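Local coordinates for p1 (Rice yellow mottle virus, PDB 6TY0), which suppresses RNA silencing for the virus as a zinc-finger protein that probably binds RNA, the deposited chain being its N-terminal part, at residues Y23-H32 with Y71-F80. Residues are numbered along the deposited sequence; the frame is centred on the assembly and turned at random.
Sequences YTHALTWVWH and YYTSEQVKYF
Tyr-79 turns the edge of its ring onto one face of Tyr-23, with planes at 85° and ring centroids 5.1 Å apart in a T-shaped stack. Tyr-79 CD2 does the touching, 3.7 Å from Tyr-23 CZ and near the rim of that ring. Tyr-23 reaches this place because its CG lies opposite the backbone N (chi1 -159°), and a tyrosine suits the spot doubly: the flat ring receives an edge, while the hydroxyl extends to a water, 2.7 Å from Tyr-23 OH, that donates to Lys-78 O. The type II turn from Val-77 to Phe-80 brings the Phe-80 ring round beside the Tyr-23 edge and onto Ala-26, whose small methyl has room for both Phe-80 and Val-77, with Ala-26 CB 3.7 Å from Val-77 CG1.

Strands 26-32 and 71-77 are outer strands of different sheets and face each other through their side chains, nearly antiparallel at 159°, their axes 7.2 Å apart at closest approach; strand 26-32 hydrogen-bonds instead to strand 2-10. Thr-28 serves two roles here: its methyl meets Val-77 CG2, while OG1 comes within 3.3 Å of Glu-75 CG and shares a water with Gln-76 O. Glu-75 is long enough to serve both strands: its bend at chi2 turns OE1 back to accept the Gln-76 N-H through its anti lone pair and leaves OE2 directed across the gap, accepting hydrogen bonds from a water that also donates to Trp-29 O and from Met-1 N of the second subunit. Compact, branched Val-30 and Thr-73 pass side by side, running opposite ways, and bury Thr-73 OG1 without a polar partner. Tyr-71, its side chain about 7 Å from a bound zinc ion, places OH 3.1 Å from Trp-31 O and hydrogen-bonds it to Tyr-71 OH of the second subunit.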
# COMPACT_ATOMS: atom_id res chain seq x y z
N TYR A 23 3.14 27.89 -4.41
CA TYR A 23 3.00 26.40 -4.14
C TYR A 23 4.36 25.76 -4.15
O TYR A 23 4.86 25.36 -5.20
CB TYR A 23 2.11 25.77 -5.17
CG TYR A 23 1.51 24.46 -4.76
CD1 TYR A 23 0.30 24.44 -4.11
CD2 TYR A 23 2.16 23.24 -5.02
CE1 TYR A 23 -0.27 23.27 -3.72
CE2 TYR A 23 1.57 22.04 -4.64
CZ TYR A 23 0.36 22.06 -3.99
OH TYR A 23 -0.30 20.93 -3.58
N THR A 24 4.97 25.72 -2.97
CA THR A 24 6.39 25.47 -2.82
C THR A 24 6.76 23.98 -2.57
O THR A 24 7.94 23.63 -2.58
CB THR A 24 6.94 26.30 -1.63
OG1 THR A 24 6.30 25.89 -0.40
CG2 THR A 24 6.67 27.77 -1.87
N HIS A 25 5.77 23.14 -2.29
CA HIS A 25 6.07 21.73 -2.01
C HIS A 25 4.83 20.91 -1.95
O HIS A 25 3.72 21.44 -1.70
CB HIS A 25 6.85 21.57 -0.68
CG HIS A 25 6.02 21.78 0.54
ND1 HIS A 25 5.80 23.02 1.09
CD2 HIS A 25 5.36 20.90 1.33
CE1 HIS A 25 5.05 22.91 2.17
NE2 HIS A 25 4.77 21.63 2.34
N ALA A 26 4.99 19.60 -2.15
CA ALA A 26 3.92 18.63 -1.91
C ALA A 26 4.40 17.60 -0.90
O ALA A 26 5.53 17.15 -0.95
CB ALA A 26 3.53 17.94 -3.20
N LEU A 27 3.56 17.26 0.05
CA LEU A 27 3.88 16.22 1.03
C LEU A 27 2.90 15.11 0.73
O LEU A 27 1.70 15.33 0.81
CB LEU A 27 3.75 16.70 2.46
CG LEU A 27 4.19 15.71 3.55
CD1 LEU A 27 5.67 15.36 3.43
CD2 LEU A 27 3.95 16.27 4.94
N THR A 28 3.38 13.93 0.34
CA THR A 28 2.46 12.85 0.03
C THR A 28 2.84 11.64 0.85
O THR A 28 3.85 11.65 1.55
CB THR A 28 2.41 12.55 -1.48
OG1 THR A 28 1.36 11.62 -1.74
CG2 THR A 28 3.71 11.98 -1.99
N TRP A 29 2.06 10.59 0.79
CA TRP A 29 2.52 9.39 1.47
C TRP A 29 2.01 8.11 0.85
O TRP A 29 1.00 8.08 0.12
CB TRP A 29 2.20 9.45 2.98
CG TRP A 29 0.77 9.50 3.22
CD1 TRP A 29 -0.05 8.44 3.39
CD2 TRP A 29 -0.04 10.67 3.30
NE1 TRP A 29 -1.35 8.86 3.56
CE2 TRP A 29 -1.37 10.23 3.51
CE3 TRP A 29 0.21 12.05 3.19
CZ2 TRP A 29 -2.46 11.13 3.64
CZ3 TRP A 29 -0.88 12.94 3.31
CH2 TRP A 29 -2.19 12.47 3.52
N VAL A 30 2.75 7.05 1.14
CA VAL A 30 2.33 5.69 0.78
C VAL A 30 2.46 4.86 2.03
O VAL A 30 2.97 5.34 3.06
CB VAL A 30 3.16 5.08 -0.39
CG1 VAL A 30 3.04 5.93 -1.62
CG2 VAL A 30 4.62 4.92 -0.05
N TRP A 31 2.01 3.61 1.92
CA TRP A 31 2.04 2.65 3.01
C TRP A 31 2.78 1.37 2.63
O TRP A 31 2.77 0.93 1.46
CB TRP A 31 0.62 2.26 3.38
CG TRP A 31 -0.25 3.47 3.68
CD1 TRP A 31 -0.98 4.22 2.78
CD2 TRP A 31 -0.47 4.06 4.96
NE1 TRP A 31 -1.63 5.23 3.43
CE2 TRP A 31 -1.34 5.17 4.77
CE3 TRP A 31 -0.01 3.76 6.27
CZ2 TRP A 31 -1.76 5.98 5.81
CZ3 TRP A 31 -0.43 4.59 7.34
CH2 TRP A 31 -1.30 5.70 7.09
N HIS A 32 3.38 0.75 3.62
CA HIS A 32 3.98 -0.53 3.44
C HIS A 32 3.83 -1.41 4.69
O HIS A 32 3.53 -0.92 5.76
CB HIS A 32 5.45 -0.35 3.08
CG HIS A 32 6.29 0.22 4.17
ND1 HIS A 32 6.70 -0.53 5.26
CD2 HIS A 32 6.87 1.43 4.31
CE1 HIS A 32 7.51 0.20 6.01
NE2 HIS A 32 7.61 1.40 5.47
N TYR A 71 7.61 -5.14 -3.52
CA TYR A 71 6.34 -4.42 -3.35
C TYR A 71 6.44 -3.12 -4.14
O TYR A 71 7.49 -2.51 -4.21
CB TYR A 71 6.09 -4.17 -1.84
CG TYR A 71 4.90 -3.30 -1.54
CD1 TYR A 71 3.64 -3.71 -1.87
CD2 TYR A 71 5.05 -2.07 -0.91
CE1 TYR A 71 2.54 -2.91 -1.63
CE2 TYR A 71 3.96 -1.26 -0.64
CZ TYR A 71 2.72 -1.71 -0.98
OH TYR A 71 1.67 -0.92 -0.77
N TYR A 72 5.35 -2.74 -4.79
CA TYR A 72 5.26 -1.55 -5.62
C TYR A 72 3.97 -0.83 -5.23
O TYR A 72 2.86 -1.45 -5.14
CB TYR A 72 5.25 -1.95 -7.13
CG TYR A 72 5.02 -0.79 -8.07
CD1 TYR A 72 3.73 -0.36 -8.36
CD2 TYR A 72 6.09 -0.07 -8.60
CE1 TYR A 72 3.51 0.73 -9.18
CE2 TYR A 72 5.88 1.03 -9.44
CZ TYR A 72 4.60 1.42 -9.73
OH TYR A 72 4.34 2.52 -10.54
N THR A 73 4.10 0.45 -4.93
CA THR A 73 2.94 1.34 -4.81
C THR A 73 3.21 2.64 -5.52
O THR A 73 4.37 3.02 -5.84
CB THR A 73 2.65 1.91 -3.42
OG1 THR A 73 3.77 1.77 -2.52
CG2 THR A 73 1.43 1.41 -2.94
N SER A 74 2.14 3.38 -5.67
CA SER A 74 2.24 4.67 -6.27
C SER A 74 1.06 5.57 -5.77
O SER A 74 0.07 5.10 -5.16
CB SER A 74 2.22 4.48 -7.75
OG SER A 74 0.95 3.96 -8.07
N GLU A 75 1.27 6.87 -5.93
CA GLU A 75 0.31 7.89 -5.56
C GLU A 75 0.38 9.09 -6.55
O GLU A 75 1.46 9.46 -7.06
CB GLU A 75 0.57 8.32 -4.10
CG GLU A 75 -0.35 9.42 -3.53
CD GLU A 75 -1.83 9.03 -3.48
OE1 GLU A 75 -2.47 8.80 -4.52
OE2 GLU A 75 -2.34 8.92 -2.36
N GLN A 76 -0.76 9.68 -6.81
CA GLN A 76 -0.85 10.93 -7.63
C GLN A 76 -0.50 12.16 -6.83
O GLN A 76 -0.83 12.23 -5.68
CB GLN A 76 -2.25 11.14 -8.17
CG GLN A 76 -2.85 9.87 -8.71
CD GLN A 76 -4.08 10.15 -9.53
OE1 GLN A 76 -5.20 9.76 -9.16
NE2 GLN A 76 -3.88 10.82 -10.67
N VAL A 77 0.20 13.10 -7.46
CA VAL A 77 0.70 14.32 -6.84
C VAL A 77 0.41 15.48 -7.79
O VAL A 77 0.98 15.56 -8.88
CB VAL A 77 2.20 14.35 -6.62
CG1 VAL A 77 2.58 15.62 -5.86
CG2 VAL A 77 2.68 13.15 -5.84
N LYS A 78 -0.47 16.36 -7.35
CA LYS A 78 -0.89 17.50 -8.14
C LYS A 78 0.23 18.46 -8.33
O LYS A 78 0.95 18.78 -7.40
CB LYS A 78 -2.02 18.23 -7.41
CG LYS A 78 -3.31 17.47 -7.44
CD LYS A 78 -4.40 18.26 -6.77
CE LYS A 78 -5.73 17.57 -7.00
NZ LYS A 78 -6.78 18.18 -6.15
N TYR A 79 0.35 18.96 -9.56
CA TYR A 79 1.29 20.02 -9.96
C TYR A 79 2.76 19.72 -9.96
O TYR A 79 3.59 20.65 -9.95
CB TYR A 79 1.05 21.32 -9.16
CG TYR A 79 -0.40 21.56 -8.81
CD1 TYR A 79 -1.39 21.65 -9.79
CD2 TYR A 79 -0.78 21.65 -7.48
CE1 TYR A 79 -2.74 21.86 -9.42
CE2 TYR A 79 -2.08 21.86 -7.11
CZ TYR A 79 -3.05 21.96 -8.07
OH TYR A 79 -4.32 22.13 -7.57
N PHE A 80 3.11 18.45 -9.85
CA PHE A 80 4.50 18.07 -9.96
C PHE A 80 4.55 16.92 -10.97
O PHE A 80 3.65 16.06 -11.05
CB PHE A 80 5.12 17.66 -8.64
CG PHE A 80 5.51 18.80 -7.79
CD1 PHE A 80 6.65 19.49 -8.04
CD2 PHE A 80 4.71 19.20 -6.75
CE1 PHE A 80 7.04 20.55 -7.24
CE2 PHE A 80 5.06 20.27 -5.95
CZ PHE A 80 6.23 20.94 -6.19
O HOH W 1 0.59 18.66 -4.72
O HOH W 2 -0.46 13.19 -3.09
O HOH W 3 -1.42 9.23 0.14